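Local coordinates for insulinase family protease (Yersinia pestis, PDB 3GO9), which is probably a protease of the insulinase (M16) family, cleaving peptide substrates, at residues D32-S36 with P209-T213. Sequence-based numbering, arbitrary orientation.
Sequences DNGFS and PDAMT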
ATOM      1  N   ASP A  32      22.460  -1.365  17.994  1.00 13.10           N
ATOM      2  CA  ASP A  32      23.804  -1.497  17.463  1.00 14.27           C
ATOM      3  C   ASP A  32      23.963  -2.573  16.391  1.00 14.90           C
ATOM      4  O   ASP A  32      24.887  -2.510  15.578  1.00 15.84           O
ATOM      5  CB  ASP A  32      24.779  -1.722  18.591  1.00 15.13           C
ATOM      6  CG  ASP A  32      24.973  -0.469  19.462  1.00 19.36           C
ATOM      7  OD1 ASP A  32      24.661   0.682  19.028  1.00 22.77           O
ATOM      8  OD2 ASP A  32      25.483  -0.671  20.577  1.00 26.95           O
ATOM      9  N   ASN A  33      23.062  -3.554  16.387  1.00 12.56           N
ATOM     10  CA  ASN A  33      23.038  -4.616  15.347  1.00 11.35           C
ATOM     11  C   ASN A  33      22.294  -4.231  14.072  1.00 10.43           C
ATOM     12  O   ASN A  33      22.128  -5.072  13.140  1.00 11.12           O
ATOM     13  CB  ASN A  33      22.451  -5.909  15.935  1.00 11.28           C
ATOM     14  CG  ASN A  33      21.020  -5.752  16.356  1.00  9.84           C
ATOM     15  OD1 ASN A  33      20.406  -4.690  16.158  1.00  9.34           O
ATOM     16  ND2 ASN A  33      20.473  -6.806  16.924  1.00 10.35           N
ATOM     17  N   GLY A  34      21.875  -2.981  13.996  1.00  9.52           N
ATOM     18  CA  GLY A  34      21.183  -2.421  12.843  1.00  9.58           C
ATOM     19  C   GLY A  34      19.659  -2.549  12.844  1.00  9.39           C
ATOM     20  O   GLY A  34      18.987  -2.068  11.901  1.00 10.23           O
ATOM     21  N   PHE A  35      19.132  -3.178  13.882  1.00  9.33           N
ATOM     22  CA  PHE A  35      17.664  -3.261  14.051  1.00  8.33           C
ATOM     23  C   PHE A  35      17.054  -1.860  14.186  1.00  9.79           C
ATOM     24  O   PHE A  35      17.583  -1.034  14.891  1.00 10.95           O
ATOM     25  CB  PHE A  35      17.359  -4.084  15.269  1.00  8.35           C
ATOM     26  CG  PHE A  35      15.901  -4.411  15.444  1.00  8.21           C
ATOM     27  CD1 PHE A  35      15.396  -5.573  14.909  1.00  8.10           C
ATOM     28  CD2 PHE A  35      15.065  -3.560  16.145  1.00  7.24           C
ATOM     29  CE1 PHE A  35      14.058  -5.899  15.079  1.00 10.24           C
ATOM     30  CE2 PHE A  35      13.696  -3.874  16.324  1.00  7.79           C
ATOM     31  CZ  PHE A  35      13.202  -5.060  15.797  1.00  7.97           C
ATOM     32  N   SER A  36      15.982  -1.582  13.435  1.00  8.30           N
ATOM     33  CA  SER A  36      15.362  -0.245  13.430  1.00  8.32           C
ATOM     34  C   SER A  36      14.033  -0.285  14.114  1.00  8.44           C
ATOM     35  O   SER A  36      13.321  -1.301  14.040  1.00  8.84           O
ATOM     36  CB  SER A  36      15.161   0.225  11.992  1.00  9.66           C
ATOM     37  OG  SER A  36      16.428   0.391  11.333  1.00 11.39           O
ATOM     38  N   PRO A 209      19.007  -8.477  11.614  1.00  8.44           N
ATOM     39  CA  PRO A 209      18.396  -7.287  12.245  1.00  7.23           C
ATOM     40  C   PRO A 209      18.461  -6.069  11.369  1.00  8.42           C
ATOM     41  O   PRO A 209      17.612  -5.172  11.465  1.00  9.32           O
ATOM     42  CB  PRO A 209      19.166  -7.106  13.553  1.00  7.86           C
ATOM     43  CG  PRO A 209      20.395  -8.014  13.424  1.00  6.51           C
ATOM     44  CD  PRO A 209      19.952  -9.136  12.508  1.00  8.37           C
ATOM     45  N   ASP A 210      19.493  -6.021  10.506  1.00  9.23           N
ATOM     46  CA  ASP A 210      19.629  -4.914   9.574  1.00 10.92           C
ATOM     47  C   ASP A 210      18.571  -4.874   8.476  1.00 11.48           C
ATOM     48  O   ASP A 210      18.475  -3.866   7.743  1.00 12.94           O
ATOM     49  CB  ASP A 210      21.062  -4.901   8.982  1.00 11.76           C
ATOM     50  CG  ASP A 210      21.381  -6.135   8.165  1.00 14.77           C
ATOM     51  OD1 ASP A 210      20.847  -7.218   8.472  1.00 12.37           O
ATOM     52  OD2 ASP A 210      22.250  -6.022   7.240  1.00 14.06           O
ATOM     53  N   ALA A 211      17.765  -5.942   8.363  1.00 10.16           N
ATOM     54  CA  ALA A 211      16.682  -6.027   7.420  1.00 10.90           C
ATOM     55  C   ALA A 211      15.321  -5.923   8.119  1.00 10.51           C
ATOM     56  O   ALA A 211      14.325  -6.246   7.498  1.00 11.23           O
ATOM     57  CB  ALA A 211      16.766  -7.310   6.664  1.00 11.95           C
HETATM   58  N   MSE A 212      15.301  -5.429   9.358  1.00  8.87           N
HETATM   59  CA  MSE A 212      14.068  -5.395  10.163  1.00  7.78           C
HETATM   60  C   MSE A 212      13.757  -4.012  10.692  1.00  8.80           C
HETATM   61  O   MSE A 212      14.650  -3.286  11.123  1.00  8.78           O
HETATM   62  CB  MSE A 212      14.149  -6.328  11.364  1.00  8.48           C
HETATM   63  CG  MSE A 212      14.451  -7.761  10.957  1.00  9.16           C
HETATM   64 SE   MSE A 212      14.397  -8.918  12.489  0.60 11.16          SE
HETATM   65  CE  MSE A 212      14.748 -10.612  11.583  1.00 10.56           C
ATOM     66  N   THR A 213      12.472  -3.699  10.719  1.00  6.82           N
ATOM     67  CA  THR A 213      11.973  -2.497  11.387  1.00  7.37           C
ATOM     68  C   THR A 213      10.733  -2.844  12.168  1.00  8.58           C
ATOM     69  O   THR A 213       9.756  -3.405  11.594  1.00  8.41           O
ATOM     70  CB  THR A 213      11.616  -1.375  10.422  1.00  7.46           C
ATOM     71  OG1 THR A 213      12.744  -1.094   9.546  1.00 11.38           O
ATOM     72  CG2 THR A 213      11.217  -0.124  11.127  1.00 10.51           C
TER
HETATM   73  O   HOH W   1      16.876  -2.059  10.180  1.00 12.06           O
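N33 lays its amide across the ring of P209, the two side chains meeting at about a right angle with N33 CG 3.6 Å from P209 CB. A chi1 of 64° tucks that amide between the backbone N and the carbonyl carbon. There OD1 turns back to accept from F35 N at 3.0 Å, forming an Asx turn. The donor sits 39° out of the plane of the N33 side-chain carbonyl. ND2 is held by the carbonyls of F233 and L236, so both ends of the amide are fixed. F35 has CG anti to its own N (chi1 -172°), which carries the ring past P209 to M212: CE1 lies 3.7 Å from M212 CB, and the selenium of the extended selenomethionine chain comes in at the ring edge, 5.2 Å from the centroid, a Met-aromatic contact. F233 stacks on the same ring. At S36 the chains pair, S36 N donating to M212 O at 3.2 Å. One water ties together G34 O, M212 O and S36 OG, the hydroxyl also bonding K30. Here the loop closing the β-hairpin of strands 26-30 and 36-41 packs against the entry to strand 212-218, beside which 36-41 runs parallel, in the α+β fold of M16-family domains.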